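Local coordinates for increased recombination centers protein 6 (Saccharomyces cerevisiae, PDB 3UC9) that acts as a clathrin coat accessory factor related to small G proteins and is involved in gross chromosomal rearrangements and telomere healing, at residues V32-H36 / P37-L41; W65-R68 / Y69-V72; E150-E153 / I154-A158; G181-L184 / G185-I189. One frame throughout, in Å; residues are numbered along the deposited sequence.

Contact 1. Residues V32-H36 / P37-L41; sequences VLSDH and PHNFL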
loop_
_atom_site.group_PDB
_atom_site.type_symbol
_atom_site.label_atom_id
_atom_site.label_comp_id
_atom_site.label_asym_id
_atom_site.label_seq_id
_atom_site.Cartn_x
_atom_site.Cartn_y
_atom_site.Cartn_z
ATOM N N VAL A 32 3.150 4.271 3.712
ATOM C CA VAL A 32 2.203 3.583 4.578
ATOM C C VAL A 32 1.435 4.659 5.353
ATOM O O VAL A 32 2.022 5.436 6.098
ATOM C CB VAL A 32 2.886 2.602 5.532
ATOM C CG1 VAL A 32 1.829 1.831 6.330
ATOM C CG2 VAL A 32 3.804 1.631 4.754
ATOM N N LEU A 33 0.126 4.693 5.138
ATOM C CA LEU A 33 -0.764 5.723 5.651
ATOM C C LEU A 33 -1.860 5.076 6.505
ATOM O O LEU A 33 -2.319 3.971 6.198
ATOM C CB LEU A 33 -1.407 6.460 4.476
ATOM C CG LEU A 33 -2.470 7.528 4.756
ATOM C CD1 LEU A 33 -1.816 8.769 5.343
ATOM C CD2 LEU A 33 -3.278 7.873 3.492
ATOM N N SER A 34 -2.264 5.762 7.573
ATOM C CA SER A 34 -3.487 5.410 8.298
ATOM C C SER A 34 -4.216 6.665 8.728
ATOM O O SER A 34 -3.600 7.717 8.886
ATOM C CB SER A 34 -3.172 4.556 9.524
ATOM O OG SER A 34 -2.460 5.290 10.510
ATOM N N ASP A 35 -5.532 6.570 8.901
ATOM C CA ASP A 35 -6.228 7.604 9.658
ATOM C C ASP A 35 -5.853 7.456 11.141
ATOM O O ASP A 35 -5.460 6.359 11.596
ATOM C CB ASP A 35 -7.753 7.635 9.421
ATOM C CG ASP A 35 -8.413 6.268 9.499
ATOM O OD1 ASP A 35 -7.912 5.315 8.871
ATOM O OD2 ASP A 35 -9.472 6.161 10.156
ATOM N N HIS A 36 -5.976 8.555 11.878
ATOM C CA HIS A 36 -5.418 8.671 13.235
ATOM C C HIS A 36 -5.753 7.536 14.198
ATOM O O HIS A 36 -4.872 7.096 14.931
ATOM C CB HIS A 36 -5.799 10.005 13.887
ATOM C CG HIS A 36 -4.999 11.172 13.398
ATOM N ND1 HIS A 36 -3.654 11.088 13.110
ATOM C CD2 HIS A 36 -5.351 12.461 13.180
ATOM C CE1 HIS A 36 -3.219 12.269 12.705
ATOM N NE2 HIS A 36 -4.230 13.120 12.736
ATOM N N PRO A 37 -7.018 7.062 14.213
ATOM C CA PRO A 37 -7.337 5.999 15.163
ATOM C C PRO A 37 -6.556 4.710 14.963
ATOM O O PRO A 37 -6.449 3.927 15.901
ATOM C CB PRO A 37 -8.837 5.746 14.933
ATOM C CG PRO A 37 -9.357 7.016 14.355
ATOM C CD PRO A 37 -8.222 7.585 13.545
ATOM N N HIS A 38 -6.018 4.482 13.762
ATOM C CA HIS A 38 -5.289 3.242 13.475
ATOM C C HIS A 38 -3.773 3.417 13.416
ATOM O O HIS A 38 -3.077 2.564 12.878
ATOM C CB HIS A 38 -5.828 2.617 12.187
ATOM C CG HIS A 38 -7.319 2.560 12.153
ATOM N ND1 HIS A 38 -8.056 1.794 13.032
ATOM C CD2 HIS A 38 -8.214 3.234 11.396
ATOM C CE1 HIS A 38 -9.344 1.977 12.792
ATOM N NE2 HIS A 38 -9.465 2.854 11.808
ATOM N N ASN A 39 -3.256 4.509 13.987
ATOM C CA ASN A 39 -1.815 4.761 13.947
ATOM C C ASN A 39 -1.023 3.659 14.625
ATOM O O ASN A 39 0.025 3.252 14.114
ATOM C CB ASN A 39 -1.447 6.123 14.564
ATOM C CG ASN A 39 -1.843 7.294 13.674
ATOM O OD1 ASN A 39 -2.034 7.123 12.470
ATOM N ND2 ASN A 39 -1.961 8.484 14.258
ATOM N N PHE A 40 -1.506 3.167 15.765
ATOM C CA PHE A 40 -0.755 2.149 16.489
ATOM C C PHE A 40 -0.706 0.836 15.727
ATOM O O PHE A 40 0.362 0.212 15.632
ATOM C CB PHE A 40 -1.292 1.898 17.904
ATOM C CG PHE A 40 -0.505 0.856 18.658
ATOM C CD1 PHE A 40 0.806 1.105 19.048
ATOM C CD2 PHE A 40 -1.054 -0.384 18.933
ATOM C CE1 PHE A 40 1.540 0.152 19.712
ATOM C CE2 PHE A 40 -0.318 -1.349 19.597
ATOM C CZ PHE A 40 0.971 -1.083 19.997
ATOM N N LEU A 41 -1.858 0.414 15.214
ATOM C CA LEU A 41 -1.937 -0.776 14.365
ATOM C C LEU A 41 -0.999 -0.653 13.159
ATOM O O LEU A 41 -0.332 -1.617 12.792
ATOM C CB LEU A 41 -3.378 -1.053 13.922
ATOM C CG LEU A 41 -4.293 -1.751 14.931
ATOM C CD1 LEU A 41 -5.659 -1.985 14.318
ATOM C CD2 LEU A 41 -3.698 -3.081 15.400
HETATM O O HOH W 1 -11.230 4.158 10.448
#
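Asp35 and His38 are tied twice. His38 N donates to Asp35 O (2.9 Å), and a water spans their side chains, donating to Asp35 OD2 over 2.7 Å and lying 2.6 Å from His38 NE2. The carboxylate and the imidazole run side by side with their planes 69° apart, Asp35 OD1 sitting at the ring edge 3.3 Å from His38 CD2; the hydrogen bond of that oxygen goes to Thr110 OG1 of strand 103-110. Asn39 N reaches His36 O at 3.2 Å, closing the short turn that leads into helix 39-50, with His38 at the N-cap position. The Asn39 amide stands nearly perpendicular to the His36 ring, its ND2 weakly bonding His36 ND1 at 3.3 Å. Asn39 OD1 lies 2.7 Å from Ser34 OG and is bonded by Ser80 OG; Lys42 NZ bonds the Ser34 hydroxyl. Pro37 CB covers one face of the His38 ring. At this first strand-to-helix junction of the Rossmann-like fold small G proteins carry the P-loop; His36 and Leu41 stand at its GxxxxGK glycines, though Lys42 matches the lysine. Held by its own side chains, a water and Lys42, the turn probably does not wrap a phosphate in the P-loop manner.

Contact 2. Residues W65-R68 / Y69-V72; sequences WENR and YYKV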
loop_
_atom_site.group_PDB
_atom_site.type_symbol
_atom_site.label_atom_id
_atom_site.label_comp_id
_atom_site.label_asym_id
_atom_site.label_seq_id
_atom_site.Cartn_x
_atom_site.Cartn_y
_atom_site.Cartn_z
ATOM N N TRP A 65 14.441 -4.563 0.523
ATOM C CA TRP A 65 13.419 -5.560 0.269
ATOM C C TRP A 65 14.094 -6.706 -0.450
ATOM O O TRP A 65 14.609 -6.536 -1.559
ATOM C CB TRP A 65 12.270 -5.022 -0.565
ATOM C CG TRP A 65 11.159 -6.034 -0.687
ATOM C CD1 TRP A 65 10.944 -6.900 -1.720
ATOM C CD2 TRP A 65 10.153 -6.313 0.283
ATOM N NE1 TRP A 65 9.857 -7.692 -1.459
ATOM C CE2 TRP A 65 9.351 -7.356 -0.233
ATOM C CE3 TRP A 65 9.842 -5.780 1.537
ATOM C CZ2 TRP A 65 8.255 -7.868 0.457
ATOM C CZ3 TRP A 65 8.749 -6.299 2.228
ATOM C CH2 TRP A 65 7.967 -7.323 1.682
ATOM N N GLU A 66 14.089 -7.873 0.181
ATOM C CA GLU A 66 14.808 -9.014 -0.341
ATOM C C GLU A 66 13.951 -10.270 -0.297
ATOM O O GLU A 66 13.162 -10.488 0.627
ATOM C CB GLU A 66 16.134 -9.226 0.411
ATOM C CG GLU A 66 16.012 -9.345 1.931
ATOM C CD GLU A 66 17.375 -9.407 2.642
ATOM O OE1 GLU A 66 18.414 -9.572 1.958
ATOM O OE2 GLU A 66 17.401 -9.289 3.891
ATOM N N ASN A 67 14.102 -11.077 -1.334
ATOM C CA ASN A 67 13.466 -12.384 -1.397
ATOM C C ASN A 67 14.487 -13.326 -2.007
ATOM O O ASN A 67 15.673 -12.978 -2.101
ATOM C CB ASN A 67 12.165 -12.302 -2.211
ATOM C CG ASN A 67 12.353 -11.591 -3.537
ATOM O OD1 ASN A 67 13.251 -11.932 -4.312
ATOM N ND2 ASN A 67 11.514 -10.592 -3.804
ATOM N N ARG A 68 14.045 -14.512 -2.411
ATOM C CA ARG A 68 14.950 -15.502 -2.987
ATOM C C ARG A 68 15.508 -15.127 -4.367
ATOM O O ARG A 68 16.479 -15.731 -4.819
ATOM C CB ARG A 68 14.238 -16.845 -3.082
ATOM C CG ARG A 68 13.986 -17.482 -1.747
ATOM C CD ARG A 68 13.122 -18.722 -1.905
ATOM N NE ARG A 68 11.703 -18.385 -2.028
ATOM C CZ ARG A 68 10.762 -19.221 -2.464
ATOM N NH1 ARG A 68 11.077 -20.456 -2.844
ATOM N NH2 ARG A 68 9.500 -18.815 -2.531
ATOM N N TYR A 69 14.898 -14.136 -5.020
ATOM C CA TYR A 69 15.218 -13.780 -6.408
ATOM C C TYR A 69 16.096 -12.536 -6.515
ATOM O O TYR A 69 17.056 -12.526 -7.277
ATOM C CB TYR A 69 13.925 -13.568 -7.191
ATOM C CG TYR A 69 12.952 -14.703 -6.970
ATOM C CD1 TYR A 69 13.271 -15.997 -7.370
ATOM C CD2 TYR A 69 11.739 -14.493 -6.315
ATOM C CE1 TYR A 69 12.395 -17.054 -7.147
ATOM C CE2 TYR A 69 10.856 -15.544 -6.089
ATOM C CZ TYR A 69 11.194 -16.818 -6.506
ATOM O OH TYR A 69 10.324 -17.855 -6.286
ATOM N N TYR A 70 15.768 -11.498 -5.749
ATOM C CA TYR A 70 16.476 -10.218 -5.858
ATOM C C TYR A 70 16.480 -9.434 -4.553
ATOM O O TYR A 70 15.767 -9.776 -3.611
ATOM C CB TYR A 70 15.840 -9.373 -6.965
ATOM C CG TYR A 70 14.436 -8.876 -6.651
ATOM C CD1 TYR A 70 14.237 -7.667 -5.991
ATOM C CD2 TYR A 70 13.302 -9.612 -7.019
ATOM C CE1 TYR A 70 12.959 -7.204 -5.692
ATOM C CE2 TYR A 70 12.016 -9.153 -6.727
ATOM C CZ TYR A 70 11.855 -7.939 -6.062
ATOM O OH TYR A 70 10.603 -7.454 -5.741
ATOM N N LYS A 71 17.295 -8.377 -4.523
ATOM C CA LYS A 71 17.302 -7.373 -3.456
ATOM C C LYS A 71 17.125 -6.016 -4.123
ATOM O O LYS A 71 17.746 -5.754 -5.160
ATOM C CB LYS A 71 18.648 -7.307 -2.733
ATOM C CG LYS A 71 19.077 -8.538 -1.963
ATOM C CD LYS A 71 20.578 -8.486 -1.636
ATOM C CE LYS A 71 21.001 -7.182 -0.956
ATOM N NZ LYS A 71 22.461 -7.178 -0.638
ATOM N N VAL A 72 16.298 -5.162 -3.531
ATOM C CA VAL A 72 16.151 -3.778 -3.989
ATOM C C VAL A 72 16.120 -2.883 -2.753
ATOM O O VAL A 72 15.674 -3.307 -1.691
ATOM C CB VAL A 72 14.889 -3.589 -4.855
ATOM C CG1 VAL A 72 13.624 -3.760 -4.011
ATOM C CG2 VAL A 72 14.918 -2.236 -5.561
#
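Asn67 and Tyr70 close the tip of the beta hairpin formed by strands 59-66 and 71-81, with Asn67 N bonded to Tyr70 O (3.1 Å). Just before it, Trp65 and Val72 form a hydrogen-bonded antiparallel pair, and Glu66 faces Lys71 in a non-hydrogen-bonded one. The Asn67 side chain turns back into the loop from CB, because CG sits between the backbone N and the carbonyl carbon (chi1 49°), and CG comes to lie over one face of the Tyr70 ring, toward its rim. Beyond it, OD1 accepts two amides: Tyr69 N, in the carbonyl plane on a lone pair at 2.8 Å, which makes an Asx turn, and Tyr70 N at 2.9 Å, tilted 25° from that plane. The other branch, ND2, hangs over the same ring 3.3 Å from Tyr70 CE2, the amide and ring planes being 85° apart, and hydrogen-bonds Asp194 OD1. Trp65 NE1 bonds that same carboxylate oxygen, and Tyr70 OH reaches Asp194 O, so helix 185-195 is fastened to the hairpin tip. On the exposed bend Arg68 and Tyr69 run side by side, with Tyr69 OH over one face of the guanidinium, toward its rim, 4.1 Å from Arg68 CZ.

Contact 3. Residues E150-E153 / I154-A158; sequences ELNE and IWSNA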
loop_
_atom_site.group_PDB
_atom_site.type_symbol
_atom_site.label_atom_id
_atom_site.label_comp_id
_atom_site.label_asym_id
_atom_site.label_seq_id
_atom_site.Cartn_x
_atom_site.Cartn_y
_atom_site.Cartn_z
ATOM N N GLU A 150 -15.489 -9.120 -3.187
ATOM C CA GLU A 150 -16.356 -8.330 -4.069
ATOM C C GLU A 150 -15.685 -7.014 -4.462
ATOM O O GLU A 150 -15.745 -6.609 -5.615
ATOM C CB GLU A 150 -17.705 -8.055 -3.405
ATOM C CG GLU A 150 -18.658 -9.256 -3.422
ATOM C CD GLU A 150 -20.094 -8.885 -3.081
ATOM O OE1 GLU A 150 -20.518 -7.746 -3.389
ATOM O OE2 GLU A 150 -20.808 -9.742 -2.518
ATOM N N LEU A 151 -15.040 -6.361 -3.500
ATOM C CA LEU A 151 -14.253 -5.156 -3.788
ATOM C C LEU A 151 -13.106 -5.419 -4.757
ATOM O O LEU A 151 -12.836 -4.601 -5.642
ATOM C CB LEU A 151 -13.703 -4.546 -2.500
ATOM C CG LEU A 151 -14.787 -3.887 -1.646
ATOM C CD1 LEU A 151 -14.288 -3.617 -0.242
ATOM C CD2 LEU A 151 -15.265 -2.604 -2.314
ATOM N N ASN A 152 -12.428 -6.549 -4.591
ATOM C CA ASN A 152 -11.340 -6.927 -5.486
ATOM C C ASN A 152 -11.817 -7.250 -6.908
ATOM O O ASN A 152 -11.146 -6.919 -7.877
ATOM C CB ASN A 152 -10.513 -8.069 -4.884
ATOM C CG ASN A 152 -9.582 -7.590 -3.788
ATOM O OD1 ASN A 152 -9.173 -6.422 -3.774
ATOM N ND2 ASN A 152 -9.255 -8.473 -2.858
ATOM N N GLU A 153 -12.983 -7.868 -7.028
ATOM C CA GLU A 153 -13.591 -8.098 -8.328
ATOM C C GLU A 153 -13.813 -6.776 -9.074
ATOM O O GLU A 153 -13.611 -6.698 -10.284
ATOM C CB GLU A 153 -14.916 -8.854 -8.160
ATOM C CG GLU A 153 -15.569 -9.313 -9.464
ATOM C CD GLU A 153 -14.744 -10.332 -10.243
ATOM O OE1 GLU A 153 -13.737 -10.857 -9.713
ATOM O OE2 GLU A 153 -15.122 -10.619 -11.400
ATOM N N ILE A 154 -14.206 -5.739 -8.343
ATOM C CA ILE A 154 -14.381 -4.408 -8.926
ATOM C C ILE A 154 -13.051 -3.740 -9.312
ATOM O O ILE A 154 -12.915 -3.233 -10.425
ATOM C CB ILE A 154 -15.160 -3.470 -7.963
ATOM C CG1 ILE A 154 -16.574 -4.002 -7.718
ATOM C CG2 ILE A 154 -15.242 -2.050 -8.533
ATOM C CD1 ILE A 154 -17.282 -3.319 -6.554
ATOM N N TRP A 155 -12.074 -3.747 -8.406
ATOM C CA TRP A 155 -10.899 -2.865 -8.526
ATOM C C TRP A 155 -9.605 -3.523 -9.018
ATOM O O TRP A 155 -8.707 -2.820 -9.483
ATOM C CB TRP A 155 -10.633 -2.166 -7.187
ATOM C CG TRP A 155 -11.718 -1.198 -6.821
ATOM C CD1 TRP A 155 -12.743 -1.404 -5.946
ATOM C CD2 TRP A 155 -11.914 0.108 -7.371
ATOM N NE1 TRP A 155 -13.555 -0.297 -5.902
ATOM C CE2 TRP A 155 -13.071 0.645 -6.770
ATOM C CE3 TRP A 155 -11.217 0.878 -8.307
ATOM C CZ2 TRP A 155 -13.549 1.925 -7.072
ATOM C CZ3 TRP A 155 -11.698 2.149 -8.614
ATOM C CH2 TRP A 155 -12.849 2.659 -7.991
ATOM N N SER A 156 -9.494 -4.846 -8.929
ATOM C CA SER A 156 -8.214 -5.508 -9.205
ATOM C C SER A 156 -7.784 -5.462 -10.674
ATOM O O SER A 156 -6.611 -5.655 -10.974
ATOM C CB SER A 156 -8.224 -6.950 -8.692
ATOM O OG SER A 156 -8.207 -6.945 -7.269
ATOM N N ASN A 157 -8.717 -5.196 -11.581
ATOM C CA ASN A 157 -8.388 -5.031 -13.003
ATOM C C ASN A 157 -8.899 -3.712 -13.593
ATOM O O ASN A 157 -8.962 -3.558 -14.816
ATOM C CB ASN A 157 -8.910 -6.232 -13.803
ATOM C CG ASN A 157 -10.273 -6.700 -13.332
ATOM O OD1 ASN A 157 -11.170 -5.887 -13.073
ATOM N ND2 ASN A 157 -10.436 -8.016 -13.202
ATOM N N ALA A 158 -9.231 -2.759 -12.724
ATOM C CA ALA A 158 -9.787 -1.466 -13.138
ATOM C C ALA A 158 -8.735 -0.547 -13.766
ATOM O O ALA A 158 -9.066 0.311 -14.600
ATOM C CB ALA A 158 -10.452 -0.769 -11.936
#
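Asn152 and Ser156 form the tight side of the C-terminal part of helix 145-155. Ser156 N donates to Asn152 O at 2.9 Å, and the Ser156 side-chain torsion, beside its own backbone N and anti to the carbonyl carbon (chi1 -70°), brings OG to 3.0 Å from Asn152 O, with Asn152 CB 3.5 Å away. The hydrogen bonds of both polar ends go to strand 163-167: Asn152 OD1 takes the amide of Phe165, and Ser156 OG bonds the carbonyl of Ile163. The Trp155 amide bonds Leu151 O (3.0 Å), and the edge of its indole returns to that oxygen, with CD1 3.2 Å from Leu151 O and near the ring plane. Ile154 CG2 sits over one indole face toward its rim, and the Trp155 side chain also touches Ile163, and Leu121 and His122 of helix 121-127. Leu151 lies on Phe165.

The outward side is looser. Ile154 N still bonds Glu150 O, at 3.3 Å, and Ile154 CG1 rests 3.5 Å from the same oxygen, but the carboxylates of Glu150 and Glu153 extend from the exposed surface. A type I turn from Trp155 to Ala158 then leads the chain off. In this beta-alpha-beta crossover from strand 133-138 to strand 163-167, side-chain amide and hydroxyl groups pair with strand backbone groups, so this part of the helix is held to the edge strand by directional bonds as well as apolar contact.

Contact 4. Residues G181-L184 / G185-I189; sequences GEKL and GLDRI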
loop_
_atom_site.group_PDB
_atom_site.type_symbol
_atom_site.label_atom_id
_atom_site.label_comp_id
_atom_site.label_asym_id
_atom_site.label_seq_id
_atom_site.Cartn_x
_atom_site.Cartn_y
_atom_site.Cartn_z
ATOM N N GLY A 181 -5.797 -22.024 -2.911
ATOM C CA GLY A 181 -4.338 -21.956 -2.873
ATOM C C GLY A 181 -3.738 -20.603 -3.226
ATOM O O GLY A 181 -2.584 -20.536 -3.658
ATOM N N GLU A 182 -4.515 -19.531 -3.054
ATOM C CA GLU A 182 -3.998 -18.161 -3.153
ATOM C C GLU A 182 -3.661 -17.650 -1.760
ATOM O O GLU A 182 -4.238 -18.093 -0.766
ATOM C CB GLU A 182 -5.025 -17.217 -3.781
ATOM C CG GLU A 182 -5.414 -17.565 -5.206
ATOM C CD GLU A 182 -6.261 -16.480 -5.863
ATOM O OE1 GLU A 182 -7.385 -16.212 -5.379
ATOM O OE2 GLU A 182 -5.801 -15.898 -6.868
ATOM N N LYS A 183 -2.731 -16.704 -1.700
ATOM C CA LYS A 183 -2.330 -16.104 -0.433
ATOM C C LYS A 183 -3.313 -15.021 0.031
ATOM O O LYS A 183 -3.948 -14.344 -0.777
ATOM C CB LYS A 183 -0.923 -15.514 -0.561
ATOM C CG LYS A 183 0.152 -16.555 -0.718
ATOM C CD LYS A 183 1.488 -15.944 -1.067
ATOM C CE LYS A 183 2.599 -16.971 -1.042
ATOM N NZ LYS A 183 3.934 -16.333 -1.196
ATOM N N LEU A 184 -3.417 -14.875 1.348
ATOM C CA LEU A 184 -4.164 -13.790 1.968
ATOM C C LEU A 184 -3.290 -13.142 3.039
ATOM O O LEU A 184 -2.170 -13.594 3.296
ATOM C CB LEU A 184 -5.463 -14.308 2.592
ATOM C CG LEU A 184 -6.530 -14.843 1.638
ATOM C CD1 LEU A 184 -7.638 -15.502 2.440
ATOM C CD2 LEU A 184 -7.085 -13.740 0.713
ATOM N N GLY A 185 -3.796 -12.070 3.638
ATOM C CA GLY A 185 -3.132 -11.443 4.773
ATOM C C GLY A 185 -1.825 -10.783 4.399
ATOM O O GLY A 185 -1.656 -10.328 3.263
ATOM N N LEU A 186 -0.900 -10.733 5.358
ATOM C CA LEU A 186 0.422 -10.137 5.120
ATOM C C LEU A 186 1.237 -10.949 4.119
ATOM O O LEU A 186 2.077 -10.388 3.420
ATOM C CB LEU A 186 1.215 -9.978 6.431
ATOM C CG LEU A 186 1.457 -8.556 6.962
ATOM C CD1 LEU A 186 0.195 -7.696 6.973
ATOM C CD2 LEU A 186 2.084 -8.615 8.358
ATOM N N ASP A 187 0.997 -12.263 4.060
ATOM C CA ASP A 187 1.664 -13.128 3.072
ATOM C C ASP A 187 1.340 -12.645 1.651
ATOM O O ASP A 187 2.218 -12.616 0.788
ATOM C CB ASP A 187 1.245 -14.602 3.259
ATOM C CG ASP A 187 2.227 -15.596 2.625
ATOM O OD1 ASP A 187 3.416 -15.254 2.427
ATOM O OD2 ASP A 187 1.810 -16.749 2.336
ATOM N N ARG A 188 0.093 -12.246 1.422
ATOM C CA ARG A 188 -0.321 -11.718 0.115
ATOM C C ARG A 188 0.326 -10.375 -0.180
ATOM O O ARG A 188 0.783 -10.121 -1.295
ATOM C CB ARG A 188 -1.834 -11.569 0.032
ATOM C CG ARG A 188 -2.351 -10.929 -1.270
ATOM C CD ARG A 188 -1.851 -11.630 -2.558
ATOM N NE ARG A 188 -2.275 -10.896 -3.755
ATOM C CZ ARG A 188 -1.621 -10.829 -4.917
ATOM N NH1 ARG A 188 -0.460 -11.459 -5.108
ATOM N NH2 ARG A 188 -2.134 -10.111 -5.909
ATOM N N ILE A 189 0.321 -9.495 0.813
ATOM C CA ILE A 189 0.943 -8.186 0.657
ATOM C C ILE A 189 2.433 -8.359 0.324
ATOM O O ILE A 189 2.960 -7.691 -0.580
ATOM C CB ILE A 189 0.764 -7.307 1.919
ATOM C CG1 ILE A 189 -0.721 -7.119 2.231
ATOM C CG2 ILE A 189 1.428 -5.939 1.692
ATOM C CD1 ILE A 189 -1.012 -6.306 3.485
#
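Leu184 O takes the amide of Arg188 over 3.2 Å, joining the loop to the first turn of helix 185-195; the donor stands well above the carbonyl plane. Gly185 O comes next, accepting from Ile189 N at 3.3 Å and weakly from Arg188 N. The chain swings into the helix through Gly185, whose positive phi of 68° suits glycine. Over this first turn the long aliphatic chain of Lys183 is laid across the carboxylate of Asp187: Lys183 CG and Lys183 CE each lie 3.5 Å from Asp187 OD2, and NZ ends 3.8 Å from Asp187 OD1 in a long salt bridge. With chi1 at -160°, Asp187 CG stands across from its own amide nitrogen, which brings the carboxylate to the lysine chain. A negative group on this first turn would also be expected to interact favourably with the helix dipole. Arg188 touches the loop with its stem alone, CB being 3.6 Å from Lys183 O, and then bends away so that its guanidinium forms salt bridges with Glu164 and Glu191. Glu164 belongs to strand 163-167, whereas Leu186 and Ile189 rest on Phe45 of helix 39-50 and Ile189 also covers Val135 and Val137 of strand 133-138.

How the contacts relate
The four contacts follow in series along the chain and spread over one mixed sheet, ordered 59-66, 71-81, 29-35, 103-110, 133-138, 163-167. Contact 2 is the hairpin tip at one margin, and contact 3 lies in the C-terminal part of the helix leading to the other edge strand; their centres are about 28 Å apart. Contact 1 leaves the third strand in the sheet, next to strand 71-81 of the hairpin. Contact 4 lies where the loop passes into helix 185-195, which packs on helix 39-50 from contact 1 and reaches the hairpin through Asp194; nearest atoms of contacts 2 and 4 are about 5 Å apart. The last helix thus bridges early and late parts of this G-protein-like fold.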